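Local coordinates for superoxide dismutase [Mn/Fe] (Porphyromonas gingivalis, PDB 1UES), which converts superoxide radicals into dioxygen and hydrogen peroxide by cycling one manganese or iron ion in each subunit of a homodimer, at residues Ser7-Val12 against Gln80-Lys85; Glu25-Lys30 against Leu76-Phe81; Leu72-Tyr77 against Trp159-Tyr164. The protein carries 1 engineered substitution. All blocks are in the same frame, centred on the assembly; numbering follows the deposited sequence.

Contact 1. Residues Ser7-Val12 against Gln80-Lys85; sequences SLPYAV and QFRPGK
P9 lies against one face of the R82 guanidinium, and this is apolar packing on a charged plate. CB of P9 comes within 3.4 Å of R82 NH2, displaced toward the rim of the plane, and CG of P9 sits 3.6 Å from R82 NH1. The two side chains cross at nearly a right angle, with CB and CG of P9 both near R82 CZ. R82 reaches this place because its chain bends at chi2 (-71°), which brings the guanidinium back toward P9. Y10 joins the packing from beside it: CD2 of Y10 is 4.1 Å from R82 CD, at the aliphatic part of the arginine. Further round the same ring, CE2 of Y10 comes to 3.1 Å from the carbonyl O of F81, a close approach of a ring carbon to an oxygen.

These are loop-to-loop contacts of the alpha-hairpin domain, with the chain that leads into helix 21-42 lying against the chain that leaves helix 62-79.

The polar contacts gather where the chain leaves helix 62-79. R82 NH1 donates to F81 O at 2.9 Å with a fairly straight N-H...O angle of 162°, in the plane of the guanidinium but from above the carbonyl plane. The same NH1 also bonds T79 O, so one nitrogen serves two backbone carbonyls, which should limit the turning of the guanidinium. From the other segment, Y10 OH is hydrogen-bonded to F78 O. The positive group of R82 would probably be favoured beside these carbonyls. F81 sends its ring the other way, inward, where it meets L15, I181 and, edge-to-face, Y77.

Contact 2. Residues Glu25-Lys30 against Leu76-Phe81; sequences EFHHGK and LYFTQF. With MN (manganese (II) ion), chain E.
The F78 ring is sandwiched: Y77 CD2 lies over the centre of one face, and H28 CB covers the opposite face toward the rim. The CB of H28 makes a CH-pi contact, 4.2 Å from the F78 centroid. Beyond it, the H28 imidazole turns an edge to the same face, giving an edge-to-face pair with planes almost perpendicular. F78 in turn presents its own edge to H27: CZ of F78 stands over one face of the imidazole, 3.7 Å from H27 CG, and this second pair is also edge-to-face. Y77 meets H27 less regularly, with CE2 of Y77 3.6 Å from H27 CE1 and the two planes inclined at 53°.

H27 and H28 are consecutive residues of helix 21-42; in both, CG lies anti to the backbone N (chi1 -160° in H27), which points the side chains toward helix 62-79. F78 wedges its tip between them, with CZ near the backbone N of H28. The four rings form an aromatic cluster joining the two long helices of the alpha-hairpin domain, and H27 carries it to the metal. The far end of H28 is held by a hydrogen bond from NE2 to I6 O, outside the cluster.

Each nitrogen of H27 has its own task. NE2 binds manganese at 2.2 Å, nearly opposite water 2, at an angle of about 173°; this is the axial place of the trigonal bipyramid familiar in this family, which H74, H161 and D157 complete. ND1 donates a hydrogen bond to water 1, which lies in the imidazole plane at 2.8 Å from that nitrogen and also bonds Y77 OH. Ring packing on one face and bonds at both nitrogens should together restrain the rotation of the imidazole and keep NE2 directed at the ion.

Contact 3. Residues Leu72-Tyr77 against Trp159-Tyr164; sequences LNHNLY and WEHAYY. With MN (manganese (II) ion), chain E.
H74 and H161 meet through manganese: H74 NE2 and H161 NE2 are 3.9 Å apart, each lying at the edge of the other's ring. This is where the two domains of the iron/manganese superoxide dismutase fold close on the metal: H74 comes from helix 62-79 of the alpha-hairpin domain, while H161 belongs to the D-x-W-E-H signature of the C-terminal domain that also supplies D157.

H161 can be followed outward. From CB, CG lies between the backbone N and the carbonyl carbon (chi1 65°), which directs the imidazole toward the metal. One face of the ring then rests against W159 CB, from the same short segment. On the side away from the metal, ND1 is hydrogen-bonded to E160 OE2 of the second subunit, so that the dimer partner positions this ligand from behind. CD2 and CE1 flank the metal bond, CD2 at 3.1 Å and CE1 at 3.3 Å from the ion. NE2 at the tip binds manganese at 2.2 Å.

H74 brings its NE2 to the ion at the same length, with an angle of about 123° between the two metal bonds, as expected of equatorial ligands. Its ND1 bonds Q70 O one turn earlier in the helix, which should restrain the ring's rotation. Water 2 takes a further place on manganese and lies 3.0 Å above the plane of the W159 ring, toward its rim.

In the loop carrying H161, E160 O accepts from the backbone N of both Y163 and Y164. Close by, A162 meets the hydroxyl of Y77 directly, its CB 4.0 Å from Y77 OH, and also through solvent: water 1, bonded to that hydroxyl, donates to A162 O at 2.8 Å.

Overall arrangement
Helix 62-79 and the loop after it run through all three contacts. Contact 3 lies nearest the middle of the chain, about 6 Å between centres. The centres of contacts 2 and 3 are about 7 Å apart, and those of contacts 1 and 2 about 9 Å. Contacts 2 and 3 share manganese, both waters and Y77, and H27 NE2 stands 3.2 Å from both H74 NE2 and H161 NE2. Both also touch the second subunit, which contact 1 does not. Contact 1 joins contact 2 through the Y10 OH to F78 O hydrogen bond (2.8 Å) and through L8, which packs on H28 and F78. It stays off the metal: its F81 side chain is about 10 Å from the ion.

Contact 1. Residues Ser7-Val12 against Gln80-Lys85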
loop_
_atom_site.group_PDB
_atom_site.type_symbol
_atom_site.label_atom_id
_atom_site.label_comp_id
_atom_site.label_asym_id
_atom_site.label_seq_id
_atom_site.Cartn_x
_atom_site.Cartn_y
_atom_site.Cartn_z
ATOM N N SER A 7 1.266 24.293 -2.452
ATOM C CA SER A 7 2.440 24.687 -3.208
ATOM C C SER A 7 3.574 24.290 -2.273
ATOM O O SER A 7 3.456 24.475 -1.075
ATOM C CB SER A 7 2.420 26.197 -3.431
ATOM O OG SER A 7 2.474 26.840 -2.173
ATOM N N LEU A 8 4.649 23.716 -2.805
ATOM C CA LEU A 8 5.769 23.290 -1.966
ATOM C C LEU A 8 6.625 24.476 -1.558
ATOM O O LEU A 8 6.809 25.400 -2.341
ATOM C CB LEU A 8 6.626 22.271 -2.706
ATOM C CG LEU A 8 5.898 20.975 -3.019
ATOM C CD1 LEU A 8 6.784 20.169 -3.926
ATOM C CD2 LEU A 8 5.579 20.201 -1.727
ATOM N N PRO A 9 7.156 24.463 -0.320
ATOM C CA PRO A 9 7.996 25.534 0.221
ATOM C C PRO A 9 9.456 25.463 -0.213
ATOM O O PRO A 9 10.290 26.222 0.293
ATOM C CB PRO A 9 7.840 25.387 1.738
ATOM C CG PRO A 9 7.371 24.003 1.974
ATOM C CD PRO A 9 6.949 23.385 0.665
ATOM N N TYR A 10 9.735 24.570 -1.155
ATOM C CA TYR A 10 11.083 24.362 -1.690
ATOM C C TYR A 10 10.994 23.885 -3.141
ATOM O O TYR A 10 9.924 23.505 -3.617
ATOM C CB TYR A 10 11.815 23.315 -0.843
ATOM C CG TYR A 10 10.953 22.141 -0.467
ATOM C CD1 TYR A 10 10.687 21.117 -1.390
ATOM C CD2 TYR A 10 10.383 22.054 0.797
ATOM C CE1 TYR A 10 9.873 20.052 -1.070
ATOM C CE2 TYR A 10 9.563 20.991 1.140
ATOM C CZ TYR A 10 9.304 19.991 0.197
ATOM O OH TYR A 10 8.407 19.002 0.490
ATOM N N ALA A 11 12.128 23.915 -3.846
ATOM C CA ALA A 11 12.210 23.494 -5.238
ATOM C C ALA A 11 11.931 21.994 -5.294
ATOM O O ALA A 11 12.232 21.284 -4.322
ATOM C CB ALA A 11 13.606 23.789 -5.766
ATOM N N VAL A 12 11.372 21.511 -6.402
ATOM C CA VAL A 12 11.036 20.085 -6.493
ATOM C C VAL A 12 12.201 19.114 -6.387
ATOM O O VAL A 12 11.978 17.915 -6.161
ATOM C CB VAL A 12 10.239 19.739 -7.756
ATOM C CG1 VAL A 12 8.941 20.518 -7.769
ATOM C CG2 VAL A 12 11.064 20.012 -9.001
ATOM N N GLN A 80 7.148 19.509 6.212
ATOM C CA GLN A 80 8.075 19.384 7.324
ATOM C C GLN A 80 9.512 19.173 6.894
ATOM O O GLN A 80 10.392 19.100 7.747
ATOM C CB GLN A 80 7.657 18.235 8.246
ATOM C CG GLN A 80 7.928 16.868 7.622
ATOM C CD GLN A 80 7.091 15.717 8.164
ATOM O OE1 GLN A 80 6.278 15.843 9.095
ATOM N NE2 GLN A 80 7.292 14.557 7.563
ATOM N N PHE A 81 9.731 19.084 5.593
ATOM C CA PHE A 81 11.069 18.833 5.042
ATOM C C PHE A 81 11.725 20.059 4.439
ATOM O O PHE A 81 11.043 20.933 3.910
ATOM C CB PHE A 81 10.987 17.748 3.941
ATOM C CG PHE A 81 10.462 16.423 4.407
ATOM C CD1 PHE A 81 10.959 15.810 5.555
ATOM C CD2 PHE A 81 9.489 15.753 3.661
ATOM C CE1 PHE A 81 10.493 14.545 5.949
ATOM C CE2 PHE A 81 9.024 14.493 4.046
ATOM C CZ PHE A 81 9.522 13.888 5.186
ATOM N N ARG A 82 13.060 20.109 4.520
ATOM C CA ARG A 82 13.840 21.182 3.937
ATOM C C ARG A 82 15.252 20.709 3.706
ATOM O O ARG A 82 15.723 19.805 4.388
ATOM C CB ARG A 82 13.946 22.401 4.876
ATOM C CG ARG A 82 12.645 23.162 5.120
ATOM C CD ARG A 82 12.218 23.942 3.879
ATOM N NE ARG A 82 11.166 24.908 4.203
ATOM C CZ ARG A 82 9.937 24.570 4.587
ATOM N NH1 ARG A 82 9.601 23.288 4.687
ATOM N NH2 ARG A 82 9.048 25.518 4.888
ATOM N N PRO A 83 15.920 21.276 2.694
ATOM C CA PRO A 83 17.307 20.894 2.437
ATOM C C PRO A 83 18.149 21.691 3.452
ATOM O O PRO A 83 17.679 22.692 4.017
ATOM C CB PRO A 83 17.549 21.370 1.012
ATOM C CG PRO A 83 16.662 22.575 0.867
ATOM C CD PRO A 83 15.428 22.260 1.710
ATOM N N GLY A 84 19.384 21.244 3.677
ATOM C CA GLY A 84 20.275 21.917 4.607
ATOM C C GLY A 84 19.829 21.871 6.049
ATOM O O GLY A 84 20.228 22.723 6.861
ATOM N N LYS A 85 19.002 20.892 6.382
ATOM C CA LYS A 85 18.494 20.793 7.743
ATOM C C LYS A 85 18.797 19.450 8.372
ATOM O O LYS A 85 19.931 18.982 8.320
ATOM C CB LYS A 85 16.990 21.070 7.759
ATOM C CG LYS A 85 16.654 22.542 7.578
ATOM C CD LYS A 85 16.806 23.292 8.870
ATOM C CE LYS A 85 16.074 24.619 8.810
ATOM N NZ LYS A 85 16.414 25.334 7.545
#

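Contact 2. Residues Glu25-Lys30 against Leu76-Phe81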
loop_
_atom_site.group_PDB
_atom_site.type_symbol
_atom_site.label_atom_id
_atom_site.label_comp_id
_atom_site.label_asym_id
_atom_site.label_seq_id
_atom_site.Cartn_x
_atom_site.Cartn_y
_atom_site.Cartn_z
ATOM N N GLU A 25 7.548 14.815 -8.195
ATOM C CA GLU A 25 6.639 15.001 -9.331
ATOM C C GLU A 25 5.410 14.051 -9.276
ATOM O O GLU A 25 4.272 14.473 -9.518
ATOM C CB GLU A 25 7.420 14.841 -10.657
ATOM C CG GLU A 25 6.567 14.373 -11.819
ATOM C CD GLU A 25 7.248 14.522 -13.165
ATOM O OE1 GLU A 25 6.584 14.271 -14.211
ATOM O OE2 GLU A 25 8.452 14.888 -13.176
ATOM N N PHE A 26 5.603 12.774 -8.950
ATOM C CA PHE A 26 4.464 11.878 -8.875
ATOM C C PHE A 26 3.740 11.938 -7.521
ATOM O O PHE A 26 2.507 11.958 -7.455
ATOM C CB PHE A 26 4.918 10.428 -9.154
ATOM C CG PHE A 26 5.275 10.206 -10.579
ATOM C CD1 PHE A 26 4.259 10.031 -11.516
ATOM C CD2 PHE A 26 6.593 10.254 -11.003
ATOM C CE1 PHE A 26 4.540 9.914 -12.879
ATOM C CE2 PHE A 26 6.905 10.142 -12.364
ATOM C CZ PHE A 26 5.872 9.973 -13.312
ATOM N N HIS A 27 4.517 11.962 -6.446
ATOM C CA HIS A 27 3.933 11.942 -5.102
ATOM C C HIS A 27 3.090 13.185 -4.844
ATOM O O HIS A 27 1.915 13.087 -4.457
ATOM C CB HIS A 27 5.066 11.802 -4.056
ATOM C CG HIS A 27 4.587 11.307 -2.733
ATOM N ND1 HIS A 27 5.434 11.030 -1.682
ATOM C CD2 HIS A 27 3.344 10.993 -2.312
ATOM C CE1 HIS A 27 4.733 10.561 -0.667
ATOM N NE2 HIS A 27 3.466 10.519 -1.034
ATOM N N HIS A 28 3.708 14.344 -5.022
ATOM C CA HIS A 28 3.002 15.597 -4.831
ATOM C C HIS A 28 2.160 15.956 -6.055
ATOM O O HIS A 28 0.968 16.230 -5.935
ATOM C CB HIS A 28 3.995 16.730 -4.520
ATOM C CG HIS A 28 3.374 18.086 -4.522
ATOM N ND1 HIS A 28 3.310 18.865 -5.658
ATOM C CD2 HIS A 28 2.712 18.771 -3.556
ATOM C CE1 HIS A 28 2.627 19.968 -5.394
ATOM N NE2 HIS A 28 2.252 19.931 -4.126
ATOM N N GLY A 29 2.769 15.945 -7.239
ATOM C CA GLY A 29 2.027 16.325 -8.429
ATOM C C GLY A 29 0.883 15.440 -8.902
ATOM O O GLY A 29 -0.044 15.934 -9.550
ATOM N N LYS A 30 0.939 14.142 -8.625
ATOM C CA LYS A 30 -0.109 13.242 -9.086
ATOM C C LYS A 30 -0.930 12.625 -7.958
ATOM O O LYS A 30 -2.154 12.737 -7.962
ATOM C CB LYS A 30 0.500 12.140 -9.954
ATOM C CG LYS A 30 1.163 12.704 -11.214
ATOM C CD LYS A 30 0.104 13.365 -12.097
ATOM C CE LYS A 30 0.643 13.696 -13.506
ATOM N NZ LYS A 30 0.891 15.156 -13.627
ATOM N N LEU A 76 1.042 17.909 5.805
ATOM C CA LEU A 76 2.004 17.973 6.891
ATOM C C LEU A 76 3.337 17.329 6.488
ATOM O O LEU A 76 4.421 17.796 6.829
ATOM C CB LEU A 76 1.426 17.249 8.107
ATOM C CG LEU A 76 0.184 17.964 8.681
ATOM C CD1 LEU A 76 -0.528 17.056 9.644
ATOM C CD2 LEU A 76 0.595 19.283 9.369
ATOM N N TYR A 77 3.260 16.227 5.762
ATOM C CA TYR A 77 4.458 15.531 5.351
ATOM C C TYR A 77 5.357 16.404 4.466
ATOM O O TYR A 77 6.530 16.635 4.764
ATOM C CB TYR A 77 4.020 14.231 4.633
ATOM C CG TYR A 77 5.111 13.464 3.921
ATOM C CD1 TYR A 77 5.902 12.547 4.606
ATOM C CD2 TYR A 77 5.265 13.567 2.528
ATOM C CE1 TYR A 77 6.820 11.732 3.928
ATOM C CE2 TYR A 77 6.176 12.752 1.838
ATOM C CZ TYR A 77 6.941 11.832 2.551
ATOM O OH TYR A 77 7.738 10.929 1.882
ATOM N N PHE A 78 4.817 16.959 3.396
ATOM C CA PHE A 78 5.693 17.743 2.539
ATOM C C PHE A 78 6.172 19.009 3.217
ATOM O O PHE A 78 7.279 19.449 2.976
ATOM C CB PHE A 78 5.013 18.109 1.230
ATOM C CG PHE A 78 4.826 16.939 0.310
ATOM C CD1 PHE A 78 3.543 16.519 -0.028
ATOM C CD2 PHE A 78 5.930 16.242 -0.187
ATOM C CE1 PHE A 78 3.353 15.427 -0.840
ATOM C CE2 PHE A 78 5.729 15.117 -1.015
ATOM C CZ PHE A 78 4.449 14.733 -1.329
ATOM N N THR A 79 5.363 19.593 4.074
ATOM C CA THR A 79 5.821 20.848 4.664
ATOM C C THR A 79 6.836 20.726 5.788
ATOM O O THR A 79 7.384 21.738 6.234
ATOM C CB THR A 79 4.641 21.726 5.129
ATOM O OG1 THR A 79 3.798 21.010 6.037
ATOM C CG2 THR A 79 3.860 22.189 3.930
ATOM N N GLN A 80 7.148 19.509 6.212
ATOM C CA GLN A 80 8.075 19.384 7.324
ATOM C C GLN A 80 9.512 19.173 6.894
ATOM O O GLN A 80 10.392 19.100 7.747
ATOM C CB GLN A 80 7.657 18.235 8.246
ATOM C CG GLN A 80 7.928 16.868 7.622
ATOM C CD GLN A 80 7.091 15.717 8.164
ATOM O OE1 GLN A 80 6.278 15.843 9.095
ATOM N NE2 GLN A 80 7.292 14.557 7.563
ATOM N N PHE A 81 9.731 19.084 5.593
ATOM C CA PHE A 81 11.069 18.833 5.042
ATOM C C PHE A 81 11.725 20.059 4.439
ATOM O O PHE A 81 11.043 20.933 3.910
ATOM C CB PHE A 81 10.987 17.748 3.941
ATOM C CG PHE A 81 10.462 16.423 4.407
ATOM C CD1 PHE A 81 10.959 15.810 5.555
ATOM C CD2 PHE A 81 9.489 15.753 3.661
ATOM C CE1 PHE A 81 10.493 14.545 5.949
ATOM C CE2 PHE A 81 9.024 14.493 4.046
ATOM C CZ PHE A 81 9.522 13.888 5.186
HETATM MN MN MN E . 1.948 9.372 0.047
HETATM O O HOH W 1 8.098 10.637 -0.893
HETATM O O HOH W 2 0.567 8.190 1.356
#

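Contact 3. Residues Leu72-Tyr77 against Trp159-Tyr164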
loop_
_atom_site.group_PDB
_atom_site.type_symbol
_atom_site.label_atom_id
_atom_site.label_comp_id
_atom_site.label_asym_id
_atom_site.label_seq_id
_atom_site.Cartn_x
_atom_site.Cartn_y
_atom_site.Cartn_z
ATOM N N LEU A 72 -4.602 15.677 4.382
ATOM C CA LEU A 72 -3.962 16.237 5.550
ATOM C C LEU A 72 -2.581 15.628 5.822
ATOM O O LEU A 72 -1.628 16.345 6.128
ATOM C CB LEU A 72 -4.867 16.044 6.769
ATOM C CG LEU A 72 -4.202 16.509 8.057
ATOM C CD1 LEU A 72 -3.934 17.998 7.990
ATOM C CD2 LEU A 72 -5.082 16.152 9.258
ATOM N N ASN A 73 -2.475 14.311 5.700
ATOM C CA ASN A 73 -1.215 13.647 5.953
ATOM C C ASN A 73 -0.143 14.204 5.002
ATOM O O ASN A 73 0.969 14.505 5.420
ATOM C CB ASN A 73 -1.330 12.113 5.737
ATOM C CG ASN A 73 -1.913 11.387 6.949
ATOM O OD1 ASN A 73 -1.584 11.726 8.073
ATOM N ND2 ASN A 73 -2.766 10.388 6.713
ATOM N N HIS A 74 -0.469 14.328 3.725
ATOM C CA HIS A 74 0.535 14.808 2.777
ATOM C C HIS A 74 0.868 16.253 3.002
ATOM O O HIS A 74 2.011 16.644 2.818
ATOM C CB HIS A 74 0.079 14.581 1.342
ATOM C CG HIS A 74 0.115 13.141 0.950
ATOM N ND1 HIS A 74 -0.940 12.290 1.165
ATOM C CD2 HIS A 74 1.099 12.392 0.409
ATOM C CE1 HIS A 74 -0.618 11.069 0.777
ATOM N NE2 HIS A 74 0.617 11.103 0.311
ATOM N N ASN A 75 -0.126 17.059 3.371
ATOM C CA ASN A 75 0.144 18.466 3.614
ATOM C C ASN A 75 1.174 18.648 4.709
ATOM O O ASN A 75 2.090 19.443 4.555
ATOM C CB ASN A 75 -1.143 19.227 3.935
ATOM C CG ASN A 75 -2.031 19.405 2.707
ATOM O OD1 ASN A 75 -1.620 19.089 1.585
ATOM N ND2 ASN A 75 -3.249 19.923 2.910
ATOM N N LEU A 76 1.042 17.909 5.805
ATOM C CA LEU A 76 2.004 17.973 6.891
ATOM C C LEU A 76 3.337 17.329 6.488
ATOM O O LEU A 76 4.421 17.796 6.829
ATOM C CB LEU A 76 1.426 17.249 8.107
ATOM C CG LEU A 76 0.184 17.964 8.681
ATOM C CD1 LEU A 76 -0.528 17.056 9.644
ATOM C CD2 LEU A 76 0.595 19.283 9.369
ATOM N N TYR A 77 3.260 16.227 5.762
ATOM C CA TYR A 77 4.458 15.531 5.351
ATOM C C TYR A 77 5.357 16.404 4.466
ATOM O O TYR A 77 6.530 16.635 4.764
ATOM C CB TYR A 77 4.020 14.231 4.633
ATOM C CG TYR A 77 5.111 13.464 3.921
ATOM C CD1 TYR A 77 5.902 12.547 4.606
ATOM C CD2 TYR A 77 5.265 13.567 2.528
ATOM C CE1 TYR A 77 6.820 11.732 3.928
ATOM C CE2 TYR A 77 6.176 12.752 1.838
ATOM C CZ TYR A 77 6.941 11.832 2.551
ATOM O OH TYR A 77 7.738 10.929 1.882
ATOM N N TRP A 159 3.563 4.426 2.553
ATOM C CA TRP A 159 2.847 3.950 1.371
ATOM C C TRP A 159 4.055 3.739 0.440
ATOM O O TRP A 159 4.971 4.538 0.432
ATOM C CB TRP A 159 1.960 5.048 0.769
ATOM C CG TRP A 159 0.596 5.107 1.396
ATOM C CD1 TRP A 159 0.309 5.410 2.688
ATOM C CD2 TRP A 159 -0.644 4.861 0.743
ATOM N NE1 TRP A 159 -1.049 5.365 2.898
ATOM C CE2 TRP A 159 -1.667 5.027 1.715
ATOM C CE3 TRP A 159 -0.999 4.513 -0.574
ATOM C CZ2 TRP A 159 -3.038 4.855 1.410
ATOM C CZ3 TRP A 159 -2.368 4.346 -0.886
ATOM C CH2 TRP A 159 -3.371 4.518 0.115
ATOM N N GLU A 160 4.076 2.627 -0.282
ATOM C CA GLU A 160 5.210 2.358 -1.158
ATOM C C GLU A 160 5.513 3.428 -2.183
ATOM O O GLU A 160 6.674 3.617 -2.549
ATOM C CB GLU A 160 5.008 0.987 -1.835
ATOM C CG GLU A 160 5.053 -0.152 -0.826
ATOM C CD GLU A 160 4.827 -1.508 -1.451
ATOM O OE1 GLU A 160 3.855 -1.645 -2.225
ATOM O OE2 GLU A 160 5.631 -2.426 -1.186
ATOM N N HIS A 161 4.502 4.161 -2.645
ATOM C CA HIS A 161 4.758 5.213 -3.627
ATOM C C HIS A 161 5.693 6.328 -3.076
ATOM O O HIS A 161 6.298 7.056 -3.820
ATOM C CB HIS A 161 3.434 5.824 -4.148
ATOM C CG HIS A 161 2.630 6.552 -3.119
ATOM N ND1 HIS A 161 1.328 6.214 -2.836
ATOM C CD2 HIS A 161 2.906 7.643 -2.352
ATOM C CE1 HIS A 161 0.827 7.048 -1.950
ATOM N NE2 HIS A 161 1.759 7.925 -1.633
ATOM N N ALA A 162 5.841 6.413 -1.764
ATOM C CA ALA A 162 6.681 7.435 -1.176
ATOM C C ALA A 162 8.153 7.147 -1.385
ATOM O O ALA A 162 8.953 8.031 -1.321
ATOM C CB ALA A 162 6.380 7.542 0.319
ATOM N N TYR A 163 8.497 5.902 -1.690
ATOM C CA TYR A 163 9.921 5.593 -1.762
ATOM C C TYR A 163 10.287 4.566 -2.807
ATOM O O TYR A 163 11.465 4.350 -3.056
ATOM C CB TYR A 163 10.394 5.061 -0.378
ATOM C CG TYR A 163 9.660 3.830 0.160
ATOM C CD1 TYR A 163 9.994 2.531 -0.286
ATOM C CD2 TYR A 163 8.608 3.940 1.071
ATOM C CE1 TYR A 163 9.306 1.395 0.163
ATOM C CE2 TYR A 163 7.911 2.833 1.524
ATOM C CZ TYR A 163 8.264 1.544 1.070
ATOM O OH TYR A 163 7.661 0.410 1.546
ATOM N N TYR A 164 9.315 3.940 -3.441
ATOM C CA TYR A 164 9.661 2.863 -4.355
ATOM C C TYR A 164 10.571 3.218 -5.527
ATOM O O TYR A 164 11.411 2.417 -5.934
ATOM C CB TYR A 164 8.386 2.187 -4.872
ATOM C CG TYR A 164 8.604 0.708 -5.028
ATOM C CD1 TYR A 164 8.601 -0.121 -3.920
ATOM C CD2 TYR A 164 8.907 0.155 -6.266
ATOM C CE1 TYR A 164 8.903 -1.489 -4.020
ATOM C CE2 TYR A 164 9.208 -1.214 -6.384
ATOM C CZ TYR A 164 9.209 -2.025 -5.240
ATOM O OH TYR A 164 9.593 -3.354 -5.314
HETATM MN MN MN E . 1.948 9.372 0.047
HETATM O O HOH W 1 8.098 10.637 -0.893
HETATM O O HOH W 2 0.567 8.190 1.356
#